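Long-range contact in nitrosopumilus output domain-containing protein (Pyrococcus horikoshii, PDB 2P9X), which is of unknown function but binds zinc ions and contains an all-helical Nitrosopumilus output domain: residues A[3-8]-A[38-43]. Sequence-based numbering, arbitrary orientation.
Sequences KGRDIL and GIELAY. With ACT (acetate ion), chain E.
The aromatic ring of Y43 lies flat against the first turns of helix 3-19 at R5, a CH-pi contact that joins the short helix 41-44 to the amino-terminal helix of this all-helical domain. It illustrates how an arginine can serve two surfaces, its methylenes packing on an aromatic face, its guanidinium reaching on to other partners. CB of R5 stands over the ring centre, 3.7 Å from the centroid and 8° off the ring normal, while CA of R5 lies 3.5 Å from CD2 of Y43. With CG anti to the backbone N and the chain extended from there to NE, the arginine runs on past CD1 of Y43, crossing the tyrosine at about a right angle. Its guanidinium plane stands at 86° to the ring, so the two groups do not stack. One guanidinium face instead receives the aliphatic part of E40, whose CB sits toward the rim, and NH2 of R5 approaches CG of E40 to 3.4 Å. The E40 carboxylate turns off, its OE2 5.0 Å from NH2 of R5, and makes no salt bridge with it; NE of R5 pairs instead with D44, and NH1 donates to an acetate, probably from the crystallisation liquor. At the ring's edge, CD2 of L8 packs 4.0 Å from CB of Y43, linking the contact to the core, where L8 also touches V90 and I93 of helix 86-97. E99 takes up the buried phenol through a hydrogen bond to OH and also binds N of G4. An alanine in place of Y43 would probably leave the R5 methylenes without their aromatic cover and E99 without its phenol partner. On the guanidinium's acetate side, the bond from NH1 of R5 to O of the acetate measures 3.0 Å and is nearly straight, at 165°.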
loop_
_atom_site.group_PDB
_atom_site.type_symbol
_atom_site.label_atom_id
_atom_site.label_comp_id
_atom_site.label_asym_id
_atom_site.label_seq_id
_atom_site.Cartn_x
_atom_site.Cartn_y
_atom_site.Cartn_z
ATOM N N LYS A 3 0.868 -19.293 -26.963
ATOM C CA LYS A 3 1.464 -18.054 -27.434
ATOM C C LYS A 3 0.926 -16.875 -26.620
ATOM O O LYS A 3 1.679 -15.985 -26.232
ATOM C CB LYS A 3 1.151 -17.851 -28.923
ATOM C CG LYS A 3 1.911 -18.805 -29.839
ATOM C CD LYS A 3 1.561 -18.616 -31.310
ATOM C CE LYS A 3 0.167 -19.127 -31.635
ATOM N NZ LYS A 3 -0.100 -19.070 -33.104
ATOM N N GLY A 4 -0.378 -16.874 -26.356
ATOM C CA GLY A 4 -0.969 -15.781 -25.599
ATOM C C GLY A 4 -0.535 -15.750 -24.142
ATOM O O GLY A 4 -0.287 -14.681 -23.578
ATOM N N ARG A 5 -0.436 -16.924 -23.529
ATOM C CA ARG A 5 -0.031 -17.016 -22.129
ATOM C C ARG A 5 1.412 -16.542 -21.996
ATOM O O ARG A 5 1.764 -15.834 -21.051
ATOM C CB ARG A 5 -0.168 -18.462 -21.652
ATOM C CG ARG A 5 0.075 -18.709 -20.155
ATOM C CD ARG A 5 -0.378 -20.131 -19.824
ATOM N NE ARG A 5 -0.375 -20.475 -18.402
ATOM C CZ ARG A 5 0.660 -21.000 -17.750
ATOM N NH1 ARG A 5 1.798 -21.236 -18.383
ATOM N NH2 ARG A 5 0.533 -21.345 -16.473
ATOM N N ASP A 6 2.248 -16.942 -22.948
ATOM C CA ASP A 6 3.655 -16.554 -22.950
ATOM C C ASP A 6 3.799 -15.041 -23.110
ATOM O O ASP A 6 4.501 -14.391 -22.338
ATOM C CB ASP A 6 4.384 -17.286 -24.084
ATOM C CG ASP A 6 5.841 -16.885 -24.203
ATOM O OD1 ASP A 6 6.522 -16.803 -23.162
ATOM O OD2 ASP A 6 6.305 -16.671 -25.340
ATOM N N ILE A 7 3.114 -14.479 -24.099
ATOM C CA ILE A 7 3.194 -13.044 -24.350
ATOM C C ILE A 7 2.667 -12.202 -23.192
ATOM O O ILE A 7 3.272 -11.190 -22.823
ATOM C CB ILE A 7 2.438 -12.666 -25.636
ATOM C CG1 ILE A 7 3.112 -13.331 -26.838
ATOM C CG2 ILE A 7 2.439 -11.160 -25.816
ATOM C CD1 ILE A 7 2.313 -13.219 -28.127
ATOM N N LEU A 8 1.547 -12.605 -22.606
ATOM C CA LEU A 8 1.014 -11.822 -21.494
ATOM C C LEU A 8 1.935 -11.900 -20.281
ATOM O O LEU A 8 2.244 -10.886 -19.663
ATOM C CB LEU A 8 -0.385 -12.302 -21.100
ATOM C CG LEU A 8 -0.984 -11.556 -19.900
ATOM C CD1 LEU A 8 -0.993 -10.062 -20.177
ATOM C CD2 LEU A 8 -2.394 -12.057 -19.626
ATOM N N GLY A 38 2.447 -18.429 -9.800
ATOM C CA GLY A 38 3.401 -17.461 -10.313
ATOM C C GLY A 38 2.648 -16.394 -11.091
ATOM O O GLY A 38 1.413 -16.360 -11.066
ATOM N N ILE A 39 3.384 -15.536 -11.794
ATOM C CA ILE A 39 2.791 -14.446 -12.570
ATOM C C ILE A 39 1.876 -14.943 -13.684
ATOM O O ILE A 39 1.005 -14.206 -14.160
ATOM C CB ILE A 39 3.900 -13.535 -13.175
ATOM C CG1 ILE A 39 4.674 -12.850 -12.047
ATOM C CG2 ILE A 39 3.289 -12.458 -14.072
ATOM C CD1 ILE A 39 3.833 -11.902 -11.228
ATOM N N GLU A 40 2.070 -16.193 -14.092
ATOM C CA GLU A 40 1.247 -16.774 -15.150
ATOM C C GLU A 40 -0.223 -16.826 -14.730
ATOM O O GLU A 40 -1.109 -17.079 -15.548
ATOM C CB GLU A 40 1.748 -18.180 -15.497
ATOM C CG GLU A 40 1.897 -19.114 -14.304
ATOM C CD GLU A 40 3.229 -18.968 -13.569
ATOM O OE1 GLU A 40 3.964 -17.989 -13.819
ATOM O OE2 GLU A 40 3.538 -19.850 -12.740
ATOM N N LEU A 41 -0.482 -16.595 -13.446
ATOM C CA LEU A 41 -1.847 -16.592 -12.930
ATOM C C LEU A 41 -2.660 -15.490 -13.603
ATOM O O LEU A 41 -3.885 -15.582 -13.698
ATOM C CB LEU A 41 -1.841 -16.349 -11.415
ATOM C CG LEU A 41 -3.212 -16.304 -10.734
ATOM C CD1 LEU A 41 -3.878 -17.672 -10.830
ATOM C CD2 LEU A 41 -3.044 -15.901 -9.272
ATOM N N ALA A 42 -1.977 -14.438 -14.055
ATOM C CA ALA A 42 -2.653 -13.323 -14.714
ATOM C C ALA A 42 -3.423 -13.824 -15.930
ATOM O O ALA A 42 -4.517 -13.349 -16.221
ATOM C CB ALA A 42 -1.643 -12.261 -15.125
ATOM N N TYR A 43 -2.847 -14.793 -16.630
ATOM C CA TYR A 43 -3.498 -15.372 -17.800
ATOM C C TYR A 43 -4.468 -16.483 -17.408
ATOM O O TYR A 43 -5.593 -16.538 -17.911
ATOM C CB TYR A 43 -2.452 -15.933 -18.772
ATOM C CG TYR A 43 -3.052 -16.621 -19.985
ATOM C CD1 TYR A 43 -3.488 -17.945 -19.918
ATOM C CD2 TYR A 43 -3.195 -15.941 -21.190
ATOM C CE1 TYR A 43 -4.051 -18.576 -21.027
ATOM C CE2 TYR A 43 -3.757 -16.562 -22.306
ATOM C CZ TYR A 43 -4.180 -17.876 -22.216
ATOM O OH TYR A 43 -4.730 -18.496 -23.321
HETATM C C ACT E . 3.497 -20.471 -21.726
HETATM O O ACT E . 2.428 -20.945 -21.288
HETATM O OXT ACT E . 3.987 -20.745 -22.846
HETATM C CH3 ACT E . 4.256 -19.483 -20.838
#